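Local atomic coordinates of glycosylation Associate Protein 3 (Streptococcus agalactiae serotype V, PDB entry 6OYC), a protein that probably binds carbohydrate and acts with its partner Gap proteins in the glycosylation and accessory Sec secretion of a streptococcal surface protein. Residues C[64-78]-C[130-142]. Sequence-based numbering, arbitrary orientation.
Sequences LRKGTRYSLSLNAEL and DFTFHYLKLEEVT
Asn-75 crosses the phenol ring of Tyr-135 obliquely, with its CB over one face, a CH-pi contact 3.7 Å from the centroid, and the amide plane is turned 56° from the ring. Tyr-135 reaches this place because its CG stands between the backbone N and carbonyl carbon (chi1 58°), while its OH bonds to Leu-198 O. At the oxygen end of the amide, Asn-75 OD1 comes within 3.3 Å of His-134 CD2, the two planes nearly perpendicular. Both rings face one asparagine because a classic beta bulge shifts the register of antiparallel strands 69-78 and 130-140 by one residue; Asn-75 O accepts from His-134 N at 3.0 Å and from Tyr-135 N at 3.2 Å. The His-134 ring is fixed at both nitrogens: ND1 bonds to Ser-29 OG, and NE2 donates, in its ring plane, to Glu-77 OE1 at 2.5 Å, from above the carboxylate plane. The opposite face of the sheet, turned to the second sheet of what is probably a galactose-binding-domain-like jelly roll, is apolar. Leu-74 CD1 meets Leu-136 CD2 at 3.5 Å and touches the edge of the Phe-133 ring at CE1 (3.7 Å), and Leu-136 packs on Val-86 and Ile-121.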
ATOM      1  N   LEU C  64      14.435   1.325 -15.097  1.00 29.76           N
ATOM      2  CA  LEU C  64      13.869   2.471 -15.796  1.00 31.05           C
ATOM      3  C   LEU C  64      14.399   2.530 -17.226  1.00 31.89           C
ATOM      4  O   LEU C  64      15.393   1.883 -17.571  1.00 32.13           O
ATOM      5  CB  LEU C  64      14.186   3.776 -15.050  1.00 31.28           C
ATOM      6  CG  LEU C  64      13.696   3.861 -13.592  1.00 31.17           C
ATOM      7  CD1 LEU C  64      13.962   5.244 -12.987  1.00 29.71           C
ATOM      8  CD2 LEU C  64      12.206   3.502 -13.473  1.00 28.88           C
ATOM      9  N   ARG C  65      13.722   3.303 -18.067  1.00 32.08           N
ATOM     10  CA  ARG C  65      14.087   3.412 -19.481  1.00 36.12           C
ATOM     11  C   ARG C  65      14.744   4.766 -19.763  1.00 34.95           C
ATOM     12  O   ARG C  65      14.186   5.818 -19.424  1.00 31.47           O
ATOM     13  CB  ARG C  65      12.861   3.222 -20.393  1.00 37.15           C
ATOM     14  CG  ARG C  65      11.935   2.036 -20.034  1.00 37.41           C
ATOM     15  CD  ARG C  65      12.735   0.769 -19.862  1.00 40.91           C
ATOM     16  NE  ARG C  65      11.962  -0.457 -20.075  1.00 42.74           N
ATOM     17  CZ  ARG C  65      11.492  -1.251 -19.106  1.00 47.38           C
ATOM     18  NH1 ARG C  65      11.683  -0.960 -17.802  1.00 35.64           N
ATOM     19  NH2 ARG C  65      10.819  -2.349 -19.453  1.00 40.73           N
ATOM     20  N   LYS C  66      15.915   4.733 -20.407  1.00 33.12           N
ATOM     21  CA  LYS C  66      16.636   5.962 -20.719  1.00 33.52           C
ATOM     22  C   LYS C  66      15.790   6.868 -21.599  1.00 35.20           C
ATOM     23  O   LYS C  66      15.292   6.450 -22.647  1.00 33.48           O
ATOM     24  CB  LYS C  66      17.956   5.650 -21.421  1.00 36.25           C
ATOM     25  CG  LYS C  66      18.957   4.792 -20.617  1.00 34.92           C
ATOM     26  CD  LYS C  66      20.052   4.276 -21.552  1.00 34.97           C
ATOM     27  CE  LYS C  66      20.948   3.250 -20.896  1.00 34.84           C
ATOM     28  NZ  LYS C  66      22.263   3.839 -20.615  1.00 37.91           N
ATOM     29  N   GLY C  67      15.617   8.114 -21.165  1.00 36.01           N
ATOM     30  CA  GLY C  67      14.825   9.070 -21.909  1.00 34.42           C
ATOM     31  C   GLY C  67      13.360   9.141 -21.529  1.00 35.49           C
ATOM     32  O   GLY C  67      12.659  10.026 -22.022  1.00 36.14           O
ATOM     33  N   THR C  68      12.872   8.247 -20.672  1.00 36.20           N
ATOM     34  CA  THR C  68      11.494   8.315 -20.198  1.00 33.68           C
ATOM     35  C   THR C  68      11.403   9.272 -19.010  1.00 34.34           C
ATOM     36  O   THR C  68      12.377   9.468 -18.272  1.00 35.30           O
ATOM     37  CB  THR C  68      11.011   6.902 -19.836  1.00 33.32           C
ATOM     38  OG1 THR C  68      10.902   6.140 -21.042  1.00 34.78           O
ATOM     39  CG2 THR C  68       9.651   6.880 -19.085  1.00 27.12           C
ATOM     40  N   ARG C  69      10.245   9.920 -18.871  1.00 34.65           N
ATOM     41  CA  ARG C  69       9.987  10.813 -17.748  1.00 33.62           C
ATOM     42  C   ARG C  69       9.402  10.031 -16.583  1.00 31.45           C
ATOM     43  O   ARG C  69       8.533   9.184 -16.772  1.00 31.66           O
ATOM     44  CB  ARG C  69       8.999  11.914 -18.127  1.00 36.72           C
ATOM     45  CG  ARG C  69       9.456  12.890 -19.189  1.00 48.91           C
ATOM     46  CD  ARG C  69       8.471  14.076 -19.332  1.00 50.02           C
ATOM     47  NE  ARG C  69       7.100  13.648 -19.627  1.00 55.50           N
ATOM     48  CZ  ARG C  69       6.669  13.301 -20.836  1.00 58.72           C
ATOM     49  NH1 ARG C  69       7.501  13.334 -21.868  1.00 60.02           N
ATOM     50  NH2 ARG C  69       5.407  12.925 -21.018  1.00 53.56           N
ATOM     51  N   TYR C  70       9.842  10.352 -15.373  1.00 32.41           N
ATOM     52  CA  TYR C  70       9.271   9.752 -14.185  1.00 32.83           C
ATOM     53  C   TYR C  70       8.974  10.813 -13.134  1.00 34.80           C
ATOM     54  O   TYR C  70       9.603  11.875 -13.079  1.00 34.43           O
ATOM     55  CB  TYR C  70      10.193   8.675 -13.601  1.00 30.87           C
ATOM     56  CG  TYR C  70      10.466   7.534 -14.551  1.00 31.02           C
ATOM     57  CD1 TYR C  70       9.665   6.392 -14.560  1.00 30.87           C
ATOM     58  CD2 TYR C  70      11.544   7.592 -15.439  1.00 30.02           C
ATOM     59  CE1 TYR C  70       9.934   5.333 -15.436  1.00 29.60           C
ATOM     60  CE2 TYR C  70      11.819   6.546 -16.309  1.00 28.24           C
ATOM     61  CZ  TYR C  70      11.015   5.423 -16.302  1.00 30.06           C
ATOM     62  OH  TYR C  70      11.302   4.406 -17.178  1.00 32.90           O
ATOM     63  N   SER C  71       8.000  10.490 -12.292  1.00 35.25           N
ATOM     64  CA  SER C  71       7.627  11.288 -11.136  1.00 35.37           C
ATOM     65  C   SER C  71       8.063  10.584  -9.853  1.00 34.50           C
ATOM     66  O   SER C  71       7.806   9.387  -9.671  1.00 32.03           O
ATOM     67  CB  SER C  71       6.116  11.517 -11.109  1.00 32.86           C
ATOM     68  OG  SER C  71       5.749  12.165  -9.909  1.00 37.46           O
ATOM     69  N   LEU C  72       8.717  11.326  -8.964  1.00 34.07           N
ATOM     70  CA  LEU C  72       9.075  10.834  -7.641  1.00 33.92           C
ATOM     71  C   LEU C  72       8.412  11.720  -6.606  1.00 34.72           C
ATOM     72  O   LEU C  72       8.561  12.948  -6.651  1.00 32.96           O
ATOM     73  CB  LEU C  72      10.582  10.824  -7.432  1.00 31.86           C
ATOM     74  CG  LEU C  72      11.081  10.250  -6.102  1.00 35.68           C
ATOM     75  CD1 LEU C  72      10.817   8.744  -6.046  1.00 30.01           C
ATOM     76  CD2 LEU C  72      12.562  10.559  -5.957  1.00 29.69           C
ATOM     77  N   SER C  73       7.681  11.098  -5.688  1.00 33.75           N
ATOM     78  CA  SER C  73       6.914  11.795  -4.670  1.00 38.05           C
ATOM     79  C   SER C  73       7.347  11.318  -3.296  1.00 38.52           C
ATOM     80  O   SER C  73       7.636  10.132  -3.105  1.00 35.39           O
ATOM     81  CB  SER C  73       5.408  11.555  -4.840  1.00 35.38           C
ATOM     82  OG  SER C  73       5.016  11.840  -6.160  1.00 44.31           O
ATOM     83  N   LEU C  74       7.366  12.244  -2.342  1.00 36.81           N
ATOM     84  CA  LEU C  74       7.671  11.943  -0.951  1.00 38.12           C
ATOM     85  C   LEU C  74       6.390  12.034  -0.134  1.00 36.47           C
ATOM     86  O   LEU C  74       5.703  13.056  -0.161  1.00 38.01           O
ATOM     87  CB  LEU C  74       8.726  12.902  -0.405  1.00 41.55           C
ATOM     88  CG  LEU C  74       8.968  12.895   1.108  1.00 38.80           C
ATOM     89  CD1 LEU C  74       9.728  11.654   1.573  1.00 37.40           C
ATOM     90  CD2 LEU C  74       9.723  14.144   1.497  1.00 38.03           C
ATOM     91  N   ASN C  75       6.067  10.967   0.570  1.00 38.64           N
ATOM     92  CA  ASN C  75       4.972  10.960   1.530  1.00 39.51           C
ATOM     93  C   ASN C  75       5.594  10.844   2.916  1.00 37.60           C
ATOM     94  O   ASN C  75       6.031   9.760   3.311  1.00 39.19           O
ATOM     95  CB  ASN C  75       3.996   9.820   1.250  1.00 42.16           C
ATOM     96  CG  ASN C  75       2.667  10.021   1.941  1.00 50.55           C
ATOM     97  OD1 ASN C  75       2.621  10.471   3.091  1.00 51.30           O
ATOM     98  ND2 ASN C  75       1.573   9.712   1.242  1.00 49.31           N
ATOM     99  N   ALA C  76       5.629  11.967   3.641  1.00 38.13           N
ATOM    100  CA  ALA C  76       6.182  12.064   4.985  1.00 39.52           C
ATOM    101  C   ALA C  76       5.444  13.161   5.751  1.00 43.48           C
ATOM    102  O   ALA C  76       4.738  13.983   5.166  1.00 42.26           O
ATOM    103  CB  ALA C  76       7.690  12.358   4.961  1.00 37.01           C
ATOM    104  N   GLU C  77       5.619  13.173   7.075  1.00 42.17           N
ATOM    105  CA  GLU C  77       5.008  14.166   7.953  1.00 43.24           C
ATOM    106  C   GLU C  77       6.106  14.829   8.762  1.00 41.81           C
ATOM    107  O   GLU C  77       6.829  14.140   9.487  1.00 42.58           O
ATOM    108  CB  GLU C  77       3.987  13.521   8.904  1.00 44.51           C
ATOM    109  CG  GLU C  77       2.660  13.142   8.280  1.00 46.70           C
ATOM    110  CD  GLU C  77       1.884  12.139   9.114  1.00 57.16           C
ATOM    111  OE1 GLU C  77       1.500  11.086   8.567  1.00 61.71           O
ATOM    112  OE2 GLU C  77       1.649  12.396  10.313  1.00 63.11           O
ATOM    113  N   LEU C  78       6.204  16.157   8.688  1.00 42.80           N
ATOM    114  CA  LEU C  78       7.268  16.859   9.404  1.00 51.23           C
ATOM    115  C   LEU C  78       6.909  18.328   9.599  1.00 59.84           C
ATOM    116  O   LEU C  78       5.966  18.844   8.996  1.00 57.22           O
ATOM    117  CB  LEU C  78       8.607  16.741   8.671  1.00 57.07           C
ATOM    118  CG  LEU C  78       8.773  17.257   7.237  1.00 57.79           C
ATOM    119  CD1 LEU C  78      10.251  17.252   6.877  1.00 62.45           C
ATOM    120  CD2 LEU C  78       7.993  16.434   6.226  1.00 50.40           C
ATOM    121  N   ASP C 130      12.409  15.723  14.172  1.00 51.63           N
ATOM    122  CA  ASP C 130      11.330  14.751  14.243  1.00 49.09           C
ATOM    123  C   ASP C 130      10.631  14.690  12.898  1.00 48.59           C
ATOM    124  O   ASP C 130      10.270  15.727  12.337  1.00 47.82           O
ATOM    125  CB  ASP C 130      10.271  15.105  15.294  1.00 50.26           C
ATOM    126  CG  ASP C 130      10.846  15.331  16.653  1.00 55.89           C
ATOM    127  OD1 ASP C 130      11.420  16.415  16.867  1.00 62.56           O
ATOM    128  OD2 ASP C 130      10.692  14.449  17.527  1.00 62.13           O
ATOM    129  N   PHE C 131      10.416  13.474  12.407  1.00 46.77           N
ATOM    130  CA  PHE C 131       9.545  13.263  11.261  1.00 41.91           C
ATOM    131  C   PHE C 131       9.051  11.820  11.256  1.00 39.78           C
ATOM    132  O   PHE C 131       9.645  10.937  11.887  1.00 38.20           O
ATOM    133  CB  PHE C 131      10.259  13.609   9.948  1.00 44.09           C
ATOM    134  CG  PHE C 131      11.430  12.705   9.623  1.00 41.60           C
ATOM    135  CD1 PHE C 131      11.231  11.490   8.986  1.00 39.67           C
ATOM    136  CD2 PHE C 131      12.720  13.085   9.932  1.00 44.32           C
ATOM    137  CE1 PHE C 131      12.300  10.669   8.682  1.00 45.17           C
ATOM    138  CE2 PHE C 131      13.798  12.263   9.623  1.00 45.07           C
ATOM    139  CZ  PHE C 131      13.589  11.059   9.005  1.00 41.08           C
ATOM    140  N   THR C 132       7.957  11.596  10.514  1.00 37.18           N
ATOM    141  CA  THR C 132       7.439  10.267  10.208  1.00 38.22           C
ATOM    142  C   THR C 132       7.496  10.070   8.703  1.00 37.15           C
ATOM    143  O   THR C 132       6.826  10.786   7.956  1.00 41.40           O
ATOM    144  CB  THR C 132       5.998  10.077  10.702  1.00 38.65           C
ATOM    145  OG1 THR C 132       5.963  10.155  12.130  1.00 42.00           O
ATOM    146  CG2 THR C 132       5.462   8.705  10.270  1.00 33.01           C
ATOM    147  N   PHE C 133       8.287   9.099   8.262  1.00 37.83           N
ATOM    148  CA  PHE C 133       8.397   8.760   6.850  1.00 36.74           C
ATOM    149  C   PHE C 133       7.443   7.617   6.528  1.00 36.25           C
ATOM    150  O   PHE C 133       7.402   6.613   7.249  1.00 38.23           O
ATOM    151  CB  PHE C 133       9.828   8.366   6.491  1.00 35.35           C
ATOM    152  CG  PHE C 133       9.975   7.830   5.093  1.00 37.64           C
ATOM    153  CD1 PHE C 133      10.108   8.700   4.015  1.00 37.09           C
ATOM    154  CD2 PHE C 133       9.962   6.459   4.852  1.00 33.34           C
ATOM    155  CE1 PHE C 133      10.236   8.206   2.722  1.00 38.32           C
ATOM    156  CE2 PHE C 133      10.092   5.965   3.576  1.00 32.91           C
ATOM    157  CZ  PHE C 133      10.233   6.833   2.506  1.00 35.92           C
ATOM    158  N   HIS C 134       6.687   7.769   5.445  1.00 36.55           N
ATOM    159  CA  HIS C 134       5.758   6.731   4.999  1.00 37.05           C
ATOM    160  C   HIS C 134       6.297   5.977   3.794  1.00 35.11           C
ATOM    161  O   HIS C 134       6.463   4.757   3.855  1.00 36.12           O
ATOM    162  CB  HIS C 134       4.383   7.337   4.680  1.00 36.53           C
ATOM    163  CG  HIS C 134       3.754   8.010   5.854  1.00 39.80           C
ATOM    164  ND1 HIS C 134       3.425   7.328   7.006  1.00 41.00           N
ATOM    165  CD2 HIS C 134       3.433   9.306   6.076  1.00 38.97           C
ATOM    166  CE1 HIS C 134       2.912   8.173   7.882  1.00 41.51           C
ATOM    167  NE2 HIS C 134       2.909   9.380   7.346  1.00 42.67           N
ATOM    168  N   TYR C 135       6.568   6.679   2.696  1.00 33.87           N
ATOM    169  CA  TYR C 135       7.017   6.004   1.486  1.00 35.91           C
ATOM    170  C   TYR C 135       7.421   7.035   0.445  1.00 35.94           C
ATOM    171  O   TYR C 135       7.152   8.234   0.571  1.00 35.18           O
ATOM    172  CB  TYR C 135       5.941   5.073   0.912  1.00 35.63           C
ATOM    173  CG  TYR C 135       4.629   5.740   0.563  1.00 37.06           C
ATOM    174  CD1 TYR C 135       4.499   6.525  -0.581  1.00 37.08           C
ATOM    175  CD2 TYR C 135       3.499   5.555   1.366  1.00 37.25           C
ATOM    176  CE1 TYR C 135       3.282   7.122  -0.914  1.00 37.00           C
ATOM    177  CE2 TYR C 135       2.277   6.147   1.041  1.00 41.21           C
ATOM    178  CZ  TYR C 135       2.172   6.930  -0.094  1.00 41.54           C
ATOM    179  OH  TYR C 135       0.959   7.519  -0.406  1.00 45.93           O
ATOM    180  N   LEU C 136       8.071   6.540  -0.593  1.00 33.50           N
ATOM    181  CA  LEU C 136       8.239   7.275  -1.827  1.00 34.29           C
ATOM    182  C   LEU C 136       7.417   6.578  -2.898  1.00 36.15           C
ATOM    183  O   LEU C 136       7.196   5.362  -2.830  1.00 35.53           O
ATOM    184  CB  LEU C 136       9.703   7.348  -2.249  1.00 34.05           C
ATOM    185  CG  LEU C 136      10.738   7.925  -1.275  1.00 36.06           C
ATOM    186  CD1 LEU C 136      12.095   7.860  -1.920  1.00 35.53           C
ATOM    187  CD2 LEU C 136      10.443   9.362  -0.905  1.00 37.17           C
ATOM    188  N   LYS C 137       6.955   7.357  -3.879  1.00 32.81           N
ATOM    189  CA  LYS C 137       6.237   6.824  -5.032  1.00 33.53           C
ATOM    190  C   LYS C 137       6.957   7.236  -6.309  1.00 35.61           C
ATOM    191  O   LYS C 137       7.163   8.431  -6.563  1.00 37.41           O
ATOM    192  CB  LYS C 137       4.783   7.300  -5.057  1.00 36.45           C
ATOM    193  CG  LYS C 137       3.918   6.658  -6.136  1.00 37.39           C
ATOM    194  CD  LYS C 137       2.463   7.078  -5.960  1.00 42.88           C
ATOM    195  CE  LYS C 137       1.613   6.676  -7.137  1.00 50.49           C
ATOM    196  NZ  LYS C 137       0.273   7.333  -7.092  1.00 55.48           N
ATOM    197  N   LEU C 138       7.327   6.242  -7.108  1.00 30.28           N
ATOM    198  CA  LEU C 138       8.022   6.437  -8.369  1.00 35.42           C
ATOM    199  C   LEU C 138       7.159   5.864  -9.492  1.00 35.51           C
ATOM    200  O   LEU C 138       6.830   4.670  -9.476  1.00 35.30           O
ATOM    201  CB  LEU C 138       9.390   5.750  -8.322  1.00 34.36           C
ATOM    202  CG  LEU C 138      10.240   5.738  -9.584  1.00 34.71           C
ATOM    203  CD1 LEU C 138      10.666   7.169  -9.917  1.00 34.77           C
ATOM    204  CD2 LEU C 138      11.453   4.845  -9.363  1.00 32.60           C
ATOM    205  N   GLU C 139       6.798   6.705 -10.462  1.00 32.68           N
ATOM    206  CA  GLU C 139       5.933   6.277 -11.551  1.00 37.92           C
ATOM    207  C   GLU C 139       6.310   7.011 -12.830  1.00 36.83           C
ATOM    208  O   GLU C 139       6.784   8.152 -12.799  1.00 34.81           O
ATOM    209  CB  GLU C 139       4.462   6.545 -11.227  1.00 40.54           C
ATOM    210  CG  GLU C 139       4.255   7.946 -10.693  1.00 41.15           C
ATOM    211  CD  GLU C 139       2.812   8.231 -10.317  1.00 50.80           C
ATOM    212  OE1 GLU C 139       1.909   7.730 -11.029  1.00 50.01           O
ATOM    213  OE2 GLU C 139       2.592   8.953  -9.312  1.00 55.64           O
ATOM    214  N   GLU C 140       6.062   6.364 -13.959  1.00 38.15           N
ATOM    215  CA  GLU C 140       6.263   7.060 -15.218  1.00 42.93           C
ATOM    216  C   GLU C 140       5.112   8.020 -15.466  1.00 42.46           C
ATOM    217  O   GLU C 140       4.003   7.844 -14.960  1.00 43.33           O
ATOM    218  CB  GLU C 140       6.426   6.087 -16.388  1.00 39.04           C
ATOM    219  CG  GLU C 140       5.295   5.140 -16.608  1.00 48.66           C
ATOM    220  CD  GLU C 140       5.597   4.152 -17.726  1.00 53.70           C
ATOM    221  OE1 GLU C 140       5.515   2.932 -17.467  1.00 52.00           O
ATOM    222  OE2 GLU C 140       5.937   4.599 -18.850  1.00 55.94           O
ATOM    223  N   VAL C 141       5.412   9.066 -16.214  1.00 41.67           N
ATOM    224  CA  VAL C 141       4.475  10.146 -16.467  1.00 46.54           C
ATOM    225  C   VAL C 141       3.761   9.852 -17.779  1.00 56.60           C
ATOM    226  O   VAL C 141       4.404   9.719 -18.829  1.00 57.19           O
ATOM    227  CB  VAL C 141       5.201  11.495 -16.520  1.00 41.91           C
ATOM    228  CG1 VAL C 141       4.228  12.593 -16.848  1.00 48.49           C
ATOM    229  CG2 VAL C 141       5.886  11.757 -15.194  1.00 38.20           C
ATOM    230  N   THR C 142       2.437   9.731 -17.710  1.00 60.44           N
ATOM    231  CA  THR C 142       1.594   9.457 -18.875  1.00 73.18           C
ATOM    232  C   THR C 142       0.216  10.095 -18.697  1.00 79.09           C
ATOM    233  O   THR C 142      -0.506   9.775 -17.746  1.00 88.85           O
ATOM    234  CB  THR C 142       1.414   7.937 -19.116  1.00 72.29           C
ATOM    235  OG1 THR C 142       1.004   7.301 -17.898  1.00 86.25           O
ATOM    236  CG2 THR C 142       2.709   7.296 -19.627  1.00 65.28           C
TER
HETATM  237  O   HOH W   1       5.365  10.127  -7.901  1.00 37.54           O